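Local coordinates for protein STM4351 (Salmonella enterica, PDB 2Y7I) that binds arginine with high specificity in the periplasm, as a member of the family 3 bacterial solute-binding proteins, at residues A[113-123]-A[153-161]. Sequence-based numbering, arbitrary orientation.
Sequences KKVGLENGTTH and RLEGVFGDV. With ARG (arginine), chain C.
Asp-160 OD2 is gripped by three groups: the ligand's amino nitrogen N at 2.8 Å, His-123 NE2 at 3.1 Å, and the hydroxyl of Tyr-16. It lies within 3° of the imidazole plane, while NE2 comes to it from above the carboxylate, the two planes standing 74° apart. Histidine suits this place because both ring nitrogens are engaged, ND1 pairing with the hydroxyl of Tyr-187. The ring is sandwiched, which helps fix its rotation, between Gly-159 CA, 3.7 Å from the centroid in a CH-pi contact, and Thr-122 OG1 over the opposite face.

Deeper in the lobe, the edge of the same imidazole points at the face of Phe-158 in a T-shaped pair. With CG anti to the backbone N (chi1 -179°), the phenyl reaches the start of helix 122-130, where its rim lies against His-123 CB and O, while its CB packs on Val-115 CG1 at 3.7 Å.

Phe-158, Gly-159 and Asp-160 belong to strand 156-160, which runs parallel to strand 114-118; His-123 lies in the helix following the latter. Gly-116 N donates to Gly-156 O, and Gly-116 O accepts from Phe-158 N at 2.9 Å, nearly in line with the carbonyl bond. Leu-154 CD1 packs 3.7 Å from Gly-116 CA, close because glycine has no side chain. At the strand entrance, Lys-114 O takes Glu-155 N at 2.8 Å and, weakly, Gly-156 N.

At the end of strand 114-118, Glu-118 OE1 accepts a hydrogen bond from the ligand's NH1 at 2.8 Å, and Thr-122 N holds its carboxylate oxygen O. Asp-160 and Thr-122 thus bind groups common to all amino acids, whereas Glu-118, facing the guanidinium, probably favours arginine, together with other pocket residues.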
loop_
_atom_site.group_PDB
_atom_site.type_symbol
_atom_site.label_atom_id
_atom_site.label_comp_id
_atom_site.label_asym_id
_atom_site.label_seq_id
_atom_site.Cartn_x
_atom_site.Cartn_y
_atom_site.Cartn_z
ATOM N N LYS A 113 38.151 9.164 -10.722
ATOM C CA LYS A 113 37.516 8.398 -11.786
ATOM C C LYS A 113 36.199 9.043 -12.188
ATOM O O LYS A 113 35.683 9.927 -11.485
ATOM C CB LYS A 113 37.312 6.927 -11.366
ATOM C CG LYS A 113 38.594 6.195 -10.884
ATOM C CD LYS A 113 39.620 6.006 -12.000
ATOM C CE LYS A 113 40.851 5.267 -11.480
ATOM N NZ LYS A 113 41.906 5.181 -12.511
ATOM N N LYS A 114 35.671 8.606 -13.327
ATOM C CA LYS A 114 34.437 9.150 -13.887
ATOM C C LYS A 114 33.256 8.267 -13.541
ATOM O O LYS A 114 33.269 7.061 -13.812
ATOM C CB LYS A 114 34.549 9.303 -15.410
ATOM C CG LYS A 114 35.517 10.397 -15.864
ATOM C CD LYS A 114 35.626 10.460 -17.388
ATOM C CE LYS A 114 36.338 11.726 -17.817
ATOM N NZ LYS A 114 36.314 11.936 -19.308
ATOM N N VAL A 115 32.238 8.872 -12.937
ATOM C CA VAL A 115 31.001 8.170 -12.628
ATOM C C VAL A 115 29.808 8.895 -13.266
ATOM O O VAL A 115 29.592 10.086 -13.041
ATOM C CB VAL A 115 30.813 7.980 -11.102
ATOM C CG1 VAL A 115 29.452 7.363 -10.797
ATOM C CG2 VAL A 115 31.904 7.095 -10.543
ATOM N N GLY A 116 29.052 8.158 -14.081
ATOM C CA GLY A 116 27.903 8.716 -14.780
ATOM C C GLY A 116 26.658 8.712 -13.911
ATOM O O GLY A 116 26.464 7.823 -13.077
ATOM N N LEU A 117 25.810 9.713 -14.114
ATOM C CA LEU A 117 24.559 9.858 -13.372
ATOM C C LEU A 117 23.644 10.786 -14.155
ATOM O O LEU A 117 24.062 11.385 -15.146
ATOM C CB LEU A 117 24.809 10.385 -11.950
ATOM C CG LEU A 117 25.872 11.487 -11.798
ATOM C CD1 LEU A 117 25.354 12.863 -12.221
ATOM C CD2 LEU A 117 26.406 11.545 -10.383
ATOM N N GLU A 118 22.392 10.908 -13.725
ATOM C CA GLU A 118 21.418 11.714 -14.463
ATOM C C GLU A 118 21.334 13.140 -13.925
ATOM O O GLU A 118 21.345 13.342 -12.711
ATOM C CB GLU A 118 20.043 11.060 -14.363
ATOM C CG GLU A 118 19.084 11.310 -15.513
ATOM C CD GLU A 118 17.932 10.311 -15.497
ATOM O OE1 GLU A 118 17.391 10.102 -14.409
ATOM O OE2 GLU A 118 17.614 9.695 -16.542
ATOM N N ASN A 119 21.244 14.111 -14.836
ATOM C CA ASN A 119 21.029 15.520 -14.487
ATOM C C ASN A 119 19.760 15.673 -13.671
ATOM O O ASN A 119 18.760 15.035 -13.976
ATOM C CB ASN A 119 20.891 16.369 -15.754
ATOM C CG ASN A 119 22.219 16.820 -16.302
ATOM O OD1 ASN A 119 23.072 17.303 -15.557
ATOM N ND2 ASN A 119 22.401 16.679 -17.617
ATOM N N GLY A 120 19.795 16.524 -12.651
ATOM C CA GLY A 120 18.589 16.856 -11.872
ATOM C C GLY A 120 18.234 15.916 -10.729
ATOM O O GLY A 120 17.247 16.151 -10.003
ATOM N N THR A 121 19.054 14.884 -10.536
ATOM C CA THR A 121 18.752 13.826 -9.557
ATOM C C THR A 121 19.366 14.043 -8.173
ATOM O O THR A 121 20.308 14.828 -8.001
ATOM C CB THR A 121 19.166 12.410 -10.070
ATOM O OG1 THR A 121 20.592 12.337 -10.228
ATOM C CG2 THR A 121 18.486 12.104 -11.382
ATOM N N THR A 122 18.827 13.310 -7.202
ATOM C CA THR A 122 19.432 13.168 -5.873
ATOM C C THR A 122 20.871 12.693 -6.000
ATOM O O THR A 122 21.759 13.159 -5.284
ATOM C CB THR A 122 18.664 12.116 -5.055
ATOM O OG1 THR A 122 18.491 10.952 -5.863
ATOM C CG2 THR A 122 17.281 12.641 -4.671
ATOM N N HIS A 123 21.093 11.757 -6.917
ATOM C CA HIS A 123 22.402 11.158 -7.104
ATOM C C HIS A 123 23.431 12.179 -7.534
ATOM O O HIS A 123 24.570 12.155 -7.056
ATOM C CB HIS A 123 22.315 10.013 -8.113
ATOM C CG HIS A 123 21.169 9.096 -7.855
ATOM N ND1 HIS A 123 21.019 8.418 -6.661
ATOM C CD2 HIS A 123 20.090 8.777 -8.611
ATOM C CE1 HIS A 123 19.909 7.700 -6.704
ATOM N NE2 HIS A 123 19.327 7.903 -7.872
ATOM N N ARG A 153 34.097 4.559 -21.154
ATOM C CA ARG A 153 34.179 6.006 -21.000
ATOM C C ARG A 153 33.920 6.431 -19.557
ATOM O O ARG A 153 34.208 7.570 -19.164
ATOM C CB ARG A 153 33.219 6.702 -21.956
ATOM C CG ARG A 153 33.819 6.919 -23.325
ATOM C CD ARG A 153 32.905 7.755 -24.199
ATOM N NE ARG A 153 33.653 8.781 -24.930
ATOM C CZ ARG A 153 33.670 10.072 -24.599
ATOM N NH1 ARG A 153 32.976 10.505 -23.547
ATOM N NH2 ARG A 153 34.372 10.936 -25.327
ATOM N N LEU A 154 33.367 5.506 -18.776
ATOM C CA LEU A 154 33.106 5.735 -17.365
ATOM C C LEU A 154 33.600 4.548 -16.576
ATOM O O LEU A 154 33.688 3.443 -17.115
ATOM C CB LEU A 154 31.602 5.884 -17.105
ATOM C CG LEU A 154 30.806 6.965 -17.836
ATOM C CD1 LEU A 154 29.318 6.724 -17.593
ATOM C CD2 LEU A 154 31.219 8.356 -17.368
ATOM N N GLU A 155 33.909 4.775 -15.303
ATOM C CA GLU A 155 34.222 3.673 -14.394
ATOM C C GLU A 155 33.010 3.167 -13.623
ATOM O O GLU A 155 32.999 2.028 -13.156
ATOM C CB GLU A 155 35.358 4.045 -13.438
ATOM C CG GLU A 155 36.704 4.154 -14.144
ATOM C CD GLU A 155 37.074 2.868 -14.870
ATOM O OE1 GLU A 155 37.520 1.920 -14.197
ATOM O OE2 GLU A 155 36.918 2.802 -16.111
ATOM N N GLY A 156 31.992 4.012 -13.493
ATOM C CA GLY A 156 30.770 3.609 -12.813
ATOM C C GLY A 156 29.558 4.394 -13.271
ATOM O O GLY A 156 29.674 5.381 -13.994
ATOM N N VAL A 157 28.392 3.917 -12.860
ATOM C CA VAL A 157 27.124 4.620 -13.054
ATOM C C VAL A 157 26.423 4.547 -11.704
ATOM O O VAL A 157 26.391 3.491 -11.088
ATOM C CB VAL A 157 26.269 4.010 -14.199
ATOM C CG1 VAL A 157 24.835 4.608 -14.191
ATOM C CG2 VAL A 157 26.921 4.280 -15.582
ATOM N N PHE A 158 25.908 5.686 -11.244
ATOM C CA PHE A 158 25.387 5.853 -9.879
ATOM C C PHE A 158 23.894 6.164 -9.971
ATOM O O PHE A 158 23.505 7.120 -10.646
ATOM C CB PHE A 158 26.173 6.999 -9.222
ATOM C CG PHE A 158 25.798 7.309 -7.798
ATOM C CD1 PHE A 158 25.783 6.321 -6.814
ATOM C CD2 PHE A 158 25.545 8.628 -7.429
ATOM C CE1 PHE A 158 25.467 6.634 -5.479
ATOM C CE2 PHE A 158 25.236 8.964 -6.098
ATOM C CZ PHE A 158 25.193 7.963 -5.124
ATOM N N GLY A 159 23.068 5.329 -9.331
ATOM C CA GLY A 159 21.607 5.471 -9.383
ATOM C C GLY A 159 20.857 4.650 -8.346
ATOM O O GLY A 159 21.472 4.109 -7.411
ATOM N N ASP A 160 19.530 4.550 -8.501
ATOM C CA ASP A 160 18.709 3.787 -7.544
ATOM C C ASP A 160 18.987 2.297 -7.664
ATOM O O ASP A 160 19.182 1.781 -8.764
ATOM C CB ASP A 160 17.201 4.081 -7.705
ATOM C CG ASP A 160 16.811 5.454 -7.152
ATOM O OD1 ASP A 160 16.659 5.592 -5.926
ATOM O OD2 ASP A 160 16.661 6.403 -7.934
ATOM N N VAL A 161 19.010 1.612 -6.522
ATOM C CA VAL A 161 19.337 0.187 -6.496
ATOM C C VAL A 161 18.445 -0.658 -7.405
ATOM O O VAL A 161 18.946 -1.556 -8.077
ATOM C CB VAL A 161 19.469 -0.397 -5.039
ATOM C CG1 VAL A 161 18.156 -0.299 -4.256
ATOM C CG2 VAL A 161 20.012 -1.818 -5.073
HETATM N N ARG C . 15.233 8.725 -7.519
HETATM C CA ARG C . 16.215 9.665 -8.144
HETATM C C ARG C . 15.766 11.104 -7.918
HETATM O O ARG C . 16.420 12.035 -8.381
HETATM C CB ARG C . 16.370 9.387 -9.654
HETATM C CG ARG C . 15.044 9.399 -10.435
HETATM C CD ARG C . 15.250 9.267 -11.943
HETATM N NE ARG C . 13.977 8.950 -12.596
HETATM C CZ ARG C . 13.806 8.798 -13.908
HETATM N NH1 ARG C . 14.825 8.936 -14.759
HETATM N NH2 ARG C . 12.608 8.508 -14.370
HETATM O OXT ARG C . 14.722 11.359 -7.287
#